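Local atomic coordinates of glycoside hydrolase family protein (Novosphingobium sp. PP1Y, PDB entry 6Q2F), a protein that probably hydrolyses terminal alpha-L-rhamnose from glycosides, as an alpha-L-rhamnosidase of bacterial origin. Residues 377-382 and 544-549; 514-519 and 554-559; 1033-1038 and 1136-1141. All blocks are in the same frame, centred on the assembly; numbering follows the deposited sequence.

Contact 1 of 3, residues 377-382 and 544-549; sequences ALVDRY and EQSDRF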
loop_
_atom_site.group_PDB
_atom_site.type_symbol
_atom_site.label_atom_id
_atom_site.label_comp_id
_atom_site.label_asym_id
_atom_site.label_seq_id
_atom_site.Cartn_x
_atom_site.Cartn_y
_atom_site.Cartn_z
ATOM N N ALA A 377 -22.621 0.941 32.657
ATOM C CA ALA A 377 -22.396 0.709 31.241
ATOM C C ALA A 377 -21.378 1.713 30.724
ATOM O O ALA A 377 -21.541 2.921 30.912
ATOM C CB ALA A 377 -23.708 0.832 30.465
ATOM N N LEU A 378 -20.329 1.212 30.085
ATOM C CA LEU A 378 -19.315 2.061 29.483
ATOM C C LEU A 378 -19.466 2.011 27.966
ATOM O O LEU A 378 -20.197 1.180 27.414
ATOM C CB LEU A 378 -17.907 1.616 29.906
ATOM C CG LEU A 378 -17.276 2.175 31.201
ATOM C CD1 LEU A 378 -18.246 2.117 32.341
ATOM C CD2 LEU A 378 -15.993 1.423 31.575
ATOM N N VAL A 379 -18.772 2.923 27.285
ATOM C CA VAL A 379 -18.729 2.848 25.832
ATOM C C VAL A 379 -18.089 1.528 25.436
ATOM O O VAL A 379 -16.934 1.247 25.782
ATOM C CB VAL A 379 -17.975 4.035 25.238
ATOM C CG1 VAL A 379 -17.775 3.815 23.738
ATOM C CG2 VAL A 379 -18.751 5.331 25.498
ATOM N N ASP A 380 -18.846 0.701 24.725
ATOM C CA ASP A 380 -18.329 -0.587 24.299
ATOM C C ASP A 380 -17.168 -0.392 23.330
ATOM O O ASP A 380 -17.288 0.334 22.341
ATOM C CB ASP A 380 -19.444 -1.404 23.653
ATOM C CG ASP A 380 -18.962 -2.741 23.172
ATOM O OD1 ASP A 380 -18.327 -3.454 23.982
ATOM O OD2 ASP A 380 -19.190 -3.071 21.990
ATOM N N ARG A 381 -16.036 -1.022 23.643
ATOM C CA ARG A 381 -14.822 -0.950 22.829
ATOM C C ARG A 381 -14.419 0.492 22.528
ATOM O O ARG A 381 -14.085 0.849 21.390
ATOM C CB ARG A 381 -14.976 -1.778 21.551
ATOM C CG ARG A 381 -14.406 -3.187 21.750
ATOM C CD ARG A 381 -15.011 -4.168 20.818
ATOM N NE ARG A 381 -16.456 -4.250 20.976
ATOM C CZ ARG A 381 -17.210 -5.034 20.216
ATOM N NH1 ARG A 381 -16.627 -5.772 19.278
ATOM N NH2 ARG A 381 -18.526 -5.083 20.382
ATOM N N TYR A 382 -14.399 1.319 23.586
ATOM C CA TYR A 382 -14.113 2.739 23.400
ATOM C C TYR A 382 -12.670 2.967 22.970
ATOM O O TYR A 382 -12.392 3.894 22.202
ATOM C CB TYR A 382 -14.434 3.530 24.677
ATOM C CG TYR A 382 -13.327 3.608 25.712
ATOM C CD1 TYR A 382 -12.348 4.600 25.643
ATOM C CD2 TYR A 382 -13.260 2.695 26.755
ATOM C CE1 TYR A 382 -11.330 4.669 26.576
ATOM C CE2 TYR A 382 -12.254 2.760 27.698
ATOM C CZ TYR A 382 -11.291 3.751 27.607
ATOM O OH TYR A 382 -10.282 3.813 28.549
ATOM N N GLU A 544 -25.612 4.724 20.489
ATOM C CA GLU A 544 -25.495 5.085 19.083
ATOM C C GLU A 544 -24.934 6.492 18.925
ATOM O O GLU A 544 -24.078 6.733 18.069
ATOM C CB GLU A 544 -26.853 4.946 18.390
ATOM C CG GLU A 544 -26.831 5.191 16.865
ATOM C CD GLU A 544 -25.875 4.273 16.096
ATOM O OE1 GLU A 544 -25.616 3.134 16.540
ATOM O OE2 GLU A 544 -25.379 4.699 15.032
ATOM N N GLN A 545 -25.397 7.436 19.751
ATOM C CA GLN A 545 -24.878 8.799 19.693
ATOM C C GLN A 545 -23.390 8.849 20.023
ATOM O O GLN A 545 -22.626 9.576 19.379
ATOM C CB GLN A 545 -25.654 9.691 20.652
ATOM C CG GLN A 545 -27.051 10.051 20.220
ATOM C CD GLN A 545 -27.784 10.765 21.354
ATOM O OE1 GLN A 545 -27.833 10.270 22.477
ATOM N NE2 GLN A 545 -28.312 11.950 21.070
ATOM N N SER A 546 -22.962 8.109 21.046
ATOM C CA SER A 546 -21.538 8.096 21.365
ATOM C C SER A 546 -20.754 7.404 20.266
ATOM O O SER A 546 -19.661 7.849 19.906
ATOM C CB SER A 546 -21.291 7.430 22.719
ATOM O OG SER A 546 -21.455 8.375 23.768
ATOM N N ASP A 547 -21.320 6.342 19.684
ATOM C CA ASP A 547 -20.645 5.670 18.575
ATOM C C ASP A 547 -20.539 6.587 17.362
ATOM O O ASP A 547 -19.522 6.573 16.655
ATOM C CB ASP A 547 -21.380 4.384 18.211
ATOM C CG ASP A 547 -21.129 3.271 19.204
ATOM O OD1 ASP A 547 -20.184 3.399 20.012
ATOM O OD2 ASP A 547 -21.866 2.266 19.172
ATOM N N ARG A 548 -21.571 7.403 17.109
ATOM C CA ARG A 548 -21.484 8.337 15.992
ATOM C C ARG A 548 -20.533 9.479 16.304
ATOM O O ARG A 548 -19.789 9.926 15.425
ATOM C CB ARG A 548 -22.863 8.869 15.620
ATOM C CG ARG A 548 -23.721 7.818 14.951
ATOM C CD ARG A 548 -25.122 8.320 14.721
ATOM N NE ARG A 548 -25.925 7.256 14.137
ATOM C CZ ARG A 548 -27.163 7.409 13.686
ATOM N NH1 ARG A 548 -27.771 8.595 13.743
ATOM N NH2 ARG A 548 -27.782 6.368 13.172
ATOM N N PHE A 549 -20.508 9.947 17.555
ATOM C CA PHE A 549 -19.508 10.952 17.884
ATOM C C PHE A 549 -18.107 10.410 17.664
ATOM O O PHE A 549 -17.247 11.101 17.105
ATOM C CB PHE A 549 -19.625 11.435 19.319
ATOM C CG PHE A 549 -18.363 12.093 19.795
ATOM C CD1 PHE A 549 -17.977 13.316 19.275
ATOM C CD2 PHE A 549 -17.531 11.467 20.706
ATOM C CE1 PHE A 549 -16.805 13.929 19.686
ATOM C CE2 PHE A 549 -16.355 12.072 21.116
ATOM C CZ PHE A 549 -15.991 13.303 20.603
#

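Contact 2 of 3, residues 514-519 and 554-559; sequences PRMLEQ and RRTLAD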
loop_
_atom_site.group_PDB
_atom_site.type_symbol
_atom_site.label_atom_id
_atom_site.label_comp_id
_atom_site.label_asym_id
_atom_site.label_seq_id
_atom_site.Cartn_x
_atom_site.Cartn_y
_atom_site.Cartn_z
ATOM N N PRO A 514 -3.502 19.828 19.066
ATOM C CA PRO A 514 -3.959 20.963 19.901
ATOM C C PRO A 514 -5.174 21.721 19.354
ATOM O O PRO A 514 -6.010 22.170 20.147
ATOM C CB PRO A 514 -2.710 21.852 19.988
ATOM C CG PRO A 514 -1.571 20.857 19.918
ATOM C CD PRO A 514 -2.044 19.846 18.852
ATOM N N ARG A 515 -5.318 21.849 18.036
ATOM C CA ARG A 515 -6.457 22.543 17.445
ATOM C C ARG A 515 -7.659 21.638 17.247
ATOM O O ARG A 515 -8.629 22.064 16.616
ATOM C CB ARG A 515 -6.065 23.164 16.099
ATOM C CG ARG A 515 -4.924 24.198 16.184
ATOM C CD ARG A 515 -4.603 24.745 14.796
ATOM N NE ARG A 515 -3.638 25.846 14.837
ATOM C CZ ARG A 515 -3.882 27.077 14.401
ATOM N NH1 ARG A 515 -5.067 27.371 13.877
ATOM N NH2 ARG A 515 -2.942 28.009 14.481
HETATM N N MSE A 516 -7.629 20.420 17.780
HETATM C CA MSE A 516 -8.678 19.419 17.520
HETATM C C MSE A 516 -10.131 19.915 17.692
HETATM O O MSE A 516 -10.986 19.618 16.853
HETATM C CB MSE A 516 -8.464 18.211 18.417
HETATM C CG MSE A 516 -9.389 17.075 18.126
HETATM SE SE MSE A 516 -8.964 16.281 16.409
HETATM C CE MSE A 516 -10.489 15.121 16.274
ATOM N N LEU A 517 -10.423 20.633 18.781
ATOM C CA LEU A 517 -11.797 21.083 19.007
ATOM C C LEU A 517 -12.266 22.021 17.898
ATOM O O LEU A 517 -13.379 21.873 17.382
ATOM C CB LEU A 517 -11.931 21.750 20.382
ATOM C CG LEU A 517 -11.657 20.794 21.544
ATOM C CD1 LEU A 517 -11.918 21.470 22.892
ATOM C CD2 LEU A 517 -12.496 19.517 21.407
ATOM N N GLU A 518 -11.424 22.980 17.499
ATOM C CA GLU A 518 -11.777 23.849 16.376
ATOM C C GLU A 518 -11.892 23.053 15.083
ATOM O O GLU A 518 -12.808 23.287 14.285
ATOM C CB GLU A 518 -10.739 24.956 16.177
ATOM C CG GLU A 518 -10.497 25.888 17.350
ATOM C CD GLU A 518 -9.141 26.581 17.228
ATOM O OE1 GLU A 518 -8.957 27.384 16.284
ATOM O OE2 GLU A 518 -8.249 26.290 18.054
ATOM N N GLN A 519 -10.949 22.136 14.837
ATOM C CA GLN A 519 -11.004 21.342 13.613
ATOM C C GLN A 519 -12.274 20.516 13.577
ATOM O O GLN A 519 -12.930 20.422 12.538
ATOM C CB GLN A 519 -9.778 20.423 13.488
ATOM C CG GLN A 519 -8.423 21.127 13.477
ATOM C CD GLN A 519 -8.152 21.860 12.174
ATOM O OE1 GLN A 519 -9.050 22.066 11.364
ATOM N NE2 GLN A 519 -6.906 22.283 11.978
ATOM N N ARG A 554 -12.945 10.084 14.808
ATOM C CA ARG A 554 -12.013 9.381 13.935
ATOM C C ARG A 554 -11.975 10.026 12.565
ATOM O O ARG A 554 -10.908 10.137 11.952
ATOM C CB ARG A 554 -12.395 7.900 13.822
ATOM C CG ARG A 554 -12.214 7.117 15.136
ATOM C CD ARG A 554 -12.296 5.615 14.884
ATOM N NE ARG A 554 -13.515 5.284 14.158
ATOM C CZ ARG A 554 -14.705 5.127 14.729
ATOM N NH1 ARG A 554 -14.843 5.252 16.044
ATOM N NH2 ARG A 554 -15.757 4.833 13.986
ATOM N N ARG A 555 -13.129 10.494 12.080
ATOM C CA ARG A 555 -13.162 11.075 10.743
ATOM C C ARG A 555 -12.417 12.400 10.706
ATOM O O ARG A 555 -11.772 12.740 9.702
ATOM C CB ARG A 555 -14.608 11.248 10.286
ATOM C CG ARG A 555 -14.725 11.863 8.903
ATOM C CD ARG A 555 -16.063 11.546 8.279
ATOM N NE ARG A 555 -16.209 12.164 6.964
ATOM C CZ ARG A 555 -17.177 11.861 6.107
ATOM N NH1 ARG A 555 -18.072 10.934 6.430
ATOM N NH2 ARG A 555 -17.234 12.467 4.926
ATOM N N THR A 556 -12.475 13.156 11.789
ATOM C CA THR A 556 -11.721 14.401 11.824
ATOM C C THR A 556 -10.223 14.135 11.788
ATOM O O THR A 556 -9.472 14.858 11.121
ATOM C CB THR A 556 -12.116 15.190 13.070
ATOM O OG1 THR A 556 -13.525 15.470 13.021
ATOM C CG2 THR A 556 -11.342 16.498 13.151
ATOM N N LEU A 557 -9.768 13.105 12.496
ATOM C CA LEU A 557 -8.350 12.767 12.454
ATOM C C LEU A 557 -7.944 12.379 11.034
ATOM O O LEU A 557 -6.913 12.831 10.523
ATOM C CB LEU A 557 -8.056 11.629 13.434
ATOM C CG LEU A 557 -8.311 11.859 14.928
ATOM C CD1 LEU A 557 -8.221 10.558 15.712
ATOM C CD2 LEU A 557 -7.285 12.861 15.467
ATOM N N ALA A 558 -8.776 11.563 10.371
ATOM C CA ALA A 558 -8.491 11.180 8.989
ATOM C C ALA A 558 -8.462 12.401 8.084
ATOM O O ALA A 558 -7.577 12.520 7.235
ATOM C CB ALA A 558 -9.520 10.166 8.498
ATOM N N ASP A 559 -9.405 13.336 8.273
ATOM C CA ASP A 559 -9.409 14.563 7.475
ATOM C C ASP A 559 -8.121 15.351 7.675
ATOM O O ASP A 559 -7.553 15.899 6.723
ATOM C CB ASP A 559 -10.613 15.444 7.849
ATOM C CG ASP A 559 -11.955 14.890 7.342
ATOM O OD1 ASP A 559 -11.970 14.086 6.370
ATOM O OD2 ASP A 559 -12.993 15.275 7.926
#

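Contact 3 of 3, residues 1033-1038 and 1136-1141; sequences RNFRVT and VRLIEE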
loop_
_atom_site.group_PDB
_atom_site.type_symbol
_atom_site.label_atom_id
_atom_site.label_comp_id
_atom_site.label_asym_id
_atom_site.label_seq_id
_atom_site.Cartn_x
_atom_site.Cartn_y
_atom_site.Cartn_z
ATOM N N ARG A 1033 29.132 -19.692 -33.324
ATOM C CA ARG A 1033 28.825 -20.692 -34.339
ATOM C C ARG A 1033 28.601 -19.966 -35.658
ATOM O O ARG A 1033 28.296 -18.765 -35.678
ATOM C CB ARG A 1033 27.562 -21.471 -33.943
ATOM C CG ARG A 1033 27.300 -22.749 -34.681
ATOM C CD ARG A 1033 25.852 -23.158 -34.432
ATOM N NE ARG A 1033 25.533 -24.498 -34.918
ATOM C CZ ARG A 1033 25.448 -24.820 -36.201
ATOM N NH1 ARG A 1033 25.683 -23.905 -37.127
ATOM N NH2 ARG A 1033 25.136 -26.056 -36.561
ATOM N N ASN A 1034 28.754 -20.706 -36.756
ATOM C CA ASN A 1034 28.312 -20.293 -38.084
ATOM C C ASN A 1034 27.086 -21.095 -38.499
ATOM O O ASN A 1034 26.797 -22.154 -37.939
ATOM C CB ASN A 1034 29.415 -20.490 -39.132
ATOM C CG ASN A 1034 30.582 -19.565 -38.914
ATOM O OD1 ASN A 1034 30.395 -18.374 -38.661
ATOM N ND2 ASN A 1034 31.786 -20.101 -38.976
ATOM N N PHE A 1035 26.369 -20.578 -39.497
ATOM C CA PHE A 1035 25.206 -21.269 -40.028
ATOM C C PHE A 1035 24.907 -20.742 -41.426
ATOM O O PHE A 1035 25.196 -19.587 -41.744
ATOM C CB PHE A 1035 23.991 -21.121 -39.096
ATOM C CG PHE A 1035 23.407 -19.736 -39.029
ATOM C CD1 PHE A 1035 23.977 -18.760 -38.234
ATOM C CD2 PHE A 1035 22.246 -19.431 -39.721
ATOM C CE1 PHE A 1035 23.416 -17.488 -38.144
ATOM C CE2 PHE A 1035 21.667 -18.160 -39.631
ATOM C CZ PHE A 1035 22.263 -17.189 -38.849
ATOM N N ARG A 1036 24.341 -21.612 -42.258
ATOM C CA ARG A 1036 24.087 -21.312 -43.661
ATOM C C ARG A 1036 22.641 -20.882 -43.869
ATOM O O ARG A 1036 21.719 -21.425 -43.252
ATOM C CB ARG A 1036 24.414 -22.513 -44.572
ATOM C CG ARG A 1036 23.760 -22.439 -45.969
ATOM C CD ARG A 1036 24.556 -23.135 -47.115
ATOM N NE ARG A 1036 23.937 -24.357 -47.618
ATOM C CZ ARG A 1036 23.471 -24.547 -48.854
ATOM N NH1 ARG A 1036 23.521 -23.602 -49.780
ATOM N NH2 ARG A 1036 22.959 -25.714 -49.173
ATOM N N VAL A 1037 22.456 -19.901 -44.749
ATOM C CA VAL A 1037 21.145 -19.381 -45.116
ATOM C C VAL A 1037 21.033 -19.470 -46.632
ATOM O O VAL A 1037 21.940 -19.035 -47.352
ATOM C CB VAL A 1037 20.962 -17.931 -44.625
ATOM C CG1 VAL A 1037 19.694 -17.317 -45.183
ATOM C CG2 VAL A 1037 20.969 -17.878 -43.108
ATOM N N THR A 1038 19.948 -20.065 -47.115
ATOM C CA THR A 1038 19.720 -20.152 -48.553
ATOM C C THR A 1038 18.391 -19.516 -48.925
ATOM O O THR A 1038 17.535 -20.175 -49.517
ATOM C CB THR A 1038 19.707 -21.603 -49.029
ATOM O OG1 THR A 1038 18.445 -22.177 -48.668
ATOM C CG2 THR A 1038 20.813 -22.400 -48.373
ATOM N N VAL A 1136 18.004 -24.748 -30.812
ATOM C CA VAL A 1136 18.044 -23.500 -31.560
ATOM C C VAL A 1136 17.595 -23.801 -32.983
ATOM O O VAL A 1136 18.204 -24.632 -33.673
ATOM C CB VAL A 1136 19.448 -22.876 -31.543
ATOM C CG1 VAL A 1136 19.436 -21.551 -32.295
ATOM C CG2 VAL A 1136 19.948 -22.683 -30.097
ATOM N N ARG A 1137 16.539 -23.121 -33.432
ATOM C CA ARG A 1137 15.916 -23.430 -34.711
ATOM C C ARG A 1137 15.747 -22.174 -35.551
ATOM O O ARG A 1137 15.485 -21.084 -35.024
ATOM C CB ARG A 1137 14.557 -24.094 -34.516
ATOM C CG ARG A 1137 14.609 -25.356 -33.700
ATOM C CD ARG A 1137 13.240 -25.976 -33.657
ATOM N NE ARG A 1137 12.266 -25.015 -33.179
ATOM C CZ ARG A 1137 10.956 -25.210 -33.200
ATOM N NH1 ARG A 1137 10.470 -26.349 -33.679
ATOM N NH2 ARG A 1137 10.140 -24.272 -32.741
ATOM N N LEU A 1138 15.925 -22.336 -36.856
ATOM C CA LEU A 1138 15.565 -21.320 -37.831
ATOM C C LEU A 1138 14.174 -21.638 -38.345
ATOM O O LEU A 1138 13.877 -22.788 -38.686
ATOM C CB LEU A 1138 16.555 -21.292 -38.998
ATOM C CG LEU A 1138 17.828 -20.451 -38.869
ATOM C CD1 LEU A 1138 18.387 -20.519 -37.483
ATOM C CD2 LEU A 1138 18.864 -20.933 -39.862
ATOM N N ILE A 1139 13.320 -20.615 -38.397
ATOM C CA ILE A 1139 11.909 -20.786 -38.720
ATOM C C ILE A 1139 11.489 -19.730 -39.737
ATOM O O ILE A 1139 11.678 -18.529 -39.507
ATOM C CB ILE A 1139 11.036 -20.691 -37.457
ATOM C CG1 ILE A 1139 11.380 -21.804 -36.464
ATOM C CG2 ILE A 1139 9.570 -20.760 -37.833
ATOM C CD1 ILE A 1139 10.670 -21.608 -35.115
ATOM N N GLU A 1140 10.882 -20.166 -40.825
ATOM C CA GLU A 1140 10.392 -19.271 -41.844
ATOM C C GLU A 1140 8.879 -19.138 -41.820
ATOM O O GLU A 1140 8.178 -20.055 -41.473
ATOM C CB GLU A 1140 10.807 -19.769 -43.221
ATOM C CG GLU A 1140 12.241 -19.451 -43.580
ATOM C CD GLU A 1140 12.631 -19.788 -45.010
ATOM O OE1 GLU A 1140 13.385 -20.772 -45.192
ATOM O OE2 GLU A 1140 12.194 -19.077 -45.932
ATOM N N GLU A 1141 8.385 -17.977 -42.206
ATOM C CA GLU A 1141 6.946 -17.728 -42.303
ATOM C C GLU A 1141 6.411 -18.089 -43.689
ATOM O O GLU A 1141 5.886 -19.183 -43.909
ATOM C CB GLU A 1141 6.630 -16.265 -42.003
ATOM C CG GLU A 1141 7.070 -15.307 -43.108
ATOM C CD GLU A 1141 6.581 -13.877 -42.877
ATOM O OE1 GLU A 1141 5.606 -13.694 -42.116
ATOM O OE2 GLU A 1141 7.173 -12.933 -43.449
#

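Contact 1 of 3, residues 377-382 and 544-549
Val379 sets its two methyl groups against the flank of helix 543-575, one facing Ser546 and the other Asp547. The branch Val379 CG2 is 4.3 Å from Ser546 CB, and Ser546 OG is scarcely farther from it (4.4 Å). The other branch, CG1, lies anti to the backbone N (chi1 172°) and ends 4.5 Å from Asp547 OD1. These distances are at the loose end of van der Waals contact, and no hydrogen bond crosses between the segments. The CA atoms of Val379 and Ser546 are 7.4 Å apart, close enough for these short side chains to span the gap.

The polar ends are engaged elsewhere. Ser546 OG bonds to Val540 O, in the loop ahead of the helix, while Asp547 OD1 pairs with Lys385, whose NZ also donates to Asp380 O. Arg381 NH2 donates to the syn lone pair of Asp380 OD2 at 2.7 Å, and the acceptor sits nearly in the guanidinium plane; the bond from Arg381 NE to that oxygen is weak. Lys307 and the N of Ser319 hold Asp380 OD1. Asp380 OD2 and Asp547 OD2 stay 6.6 Å apart. The chemistry thus implies a thin apolar touch between a beta-sandwich loop and the helix: Lys385 joins the Asp547 carboxylate to the Asp380 carbonyl, while Lys307 and Arg381 probably offset the Asp380 charge.

Contact 2 of 3, residues 514-519 and 554-559
Met516, a selenomethionine in this crystal, reaches from helix 516-524 onto Thr556 and Leu557 of helix 543-575. Both helices belong to the (beta/alpha)8 barrel: they lie in the beta-alpha-beta crossover between the parallel strands 497-502 and 579-582, which are neighbours in the barrel wall.

The tight part is built around the end of Met516. Its CG is anti to the backbone N (chi1 -174°) and the chain then bends at chi2 (69°), which carries SE and CE across to the other helix. CE lies 3.5 Å from Thr556 CG2 and 3.6 Å from Thr556 CB, a close approach to the methyl side of the threonine. SE meets Leu557 CD2 at 3.9 Å, the two side chains crossing at about a right angle. Tyr553 and Leu560, on the same long helix, also touch Met516.

Packing thins out at Gln519. Its CB stands 4.2 Å from Thr556 CG2, but the amide turns off, and OE1 is bonded to Arg522. Farther round helix 516-524, Glu518 is exposed, as is Arg515 at the N-cap position; neither meets helix 543-575 here.

Thr556 itself divides the two environments. Its CG2, anti to the backbone N, receives the methionine methyl, whereas OG1 bonds to Asp552 O and Arg524 NH1.

Contact 3 of 3, residues 1033-1038 and 1136-1141
A beta sandwich of the galactose-binding-like kind, near the C-terminus, supplies both strands of this contact, and Phe1035 and Leu1138 meet in the space between its two sheets. Strand 1028-1037 is an inner strand of the six-stranded antiparallel sheet; strand 1131-1140 is an inner strand of the four-stranded one. That the sheets face each other is supported by the separation of 9.9 Å between Phe1035 CA and Leu1138 CA, and by the absence of any hydrogen bond between the segments. Both strands run in roughly the same direction.

The touch is made by the CD2-CE2 side of the Phe1035 ring and one leucine methyl, which approaches obliquely. Leu1138 CD2 lies 3.7 Å from Phe1035 CD2 and 3.9 Å from Phe1035 CE2. Phe1035 holds its CG between the backbone N and the carbonyl carbon (chi1 69°), a conformation that projects the ring across the gap. Leu1138 answers with CG beside its backbone N (chi1 -86°). The same leucine methyl is only loosely near Arg1036 O, at 4.5 Å.

Neighbouring strands add to the packing: Phe1035 also touches Leu1090 of strand 1086-1095, and Leu1138 touches Leu1049 of strand 1047-1055 as well as Leu988. Backbone bonds from Phe1035 to Asn1088 and from Arg1137 to Asp1050 fix each strand in its own sheet. Next to the buried ring, Arg1036 points away from the opposite sheet and is exposed. Facing sheets that meet through side chains, with no hydrogen bond across these segments, are typical of the beta-sandwich core of galactose-binding-like domains.

How the contacts relate
Contacts 1 and 2 share helix 543-575: their centres are 18 Å apart, their nearest atoms about 5 Å, without touching. One end of the helix meets a loop of the beta sandwich; nine residues on from Asp547, Thr556 meets the short barrel helix. The strands that flank this crossover lead to Asp503 and Glu583, which bind the sodium ion with Ser504, Glu586 and Glu644; contact 2 supplies no ligand, but its position is consistent with a place in the scaffold of that site. Contact 3 lies in a separate, C-terminal beta sandwich on the opposite side of the chain's centre, its centre 72 Å from that of contact 2 and 78 Å from that of contact 1.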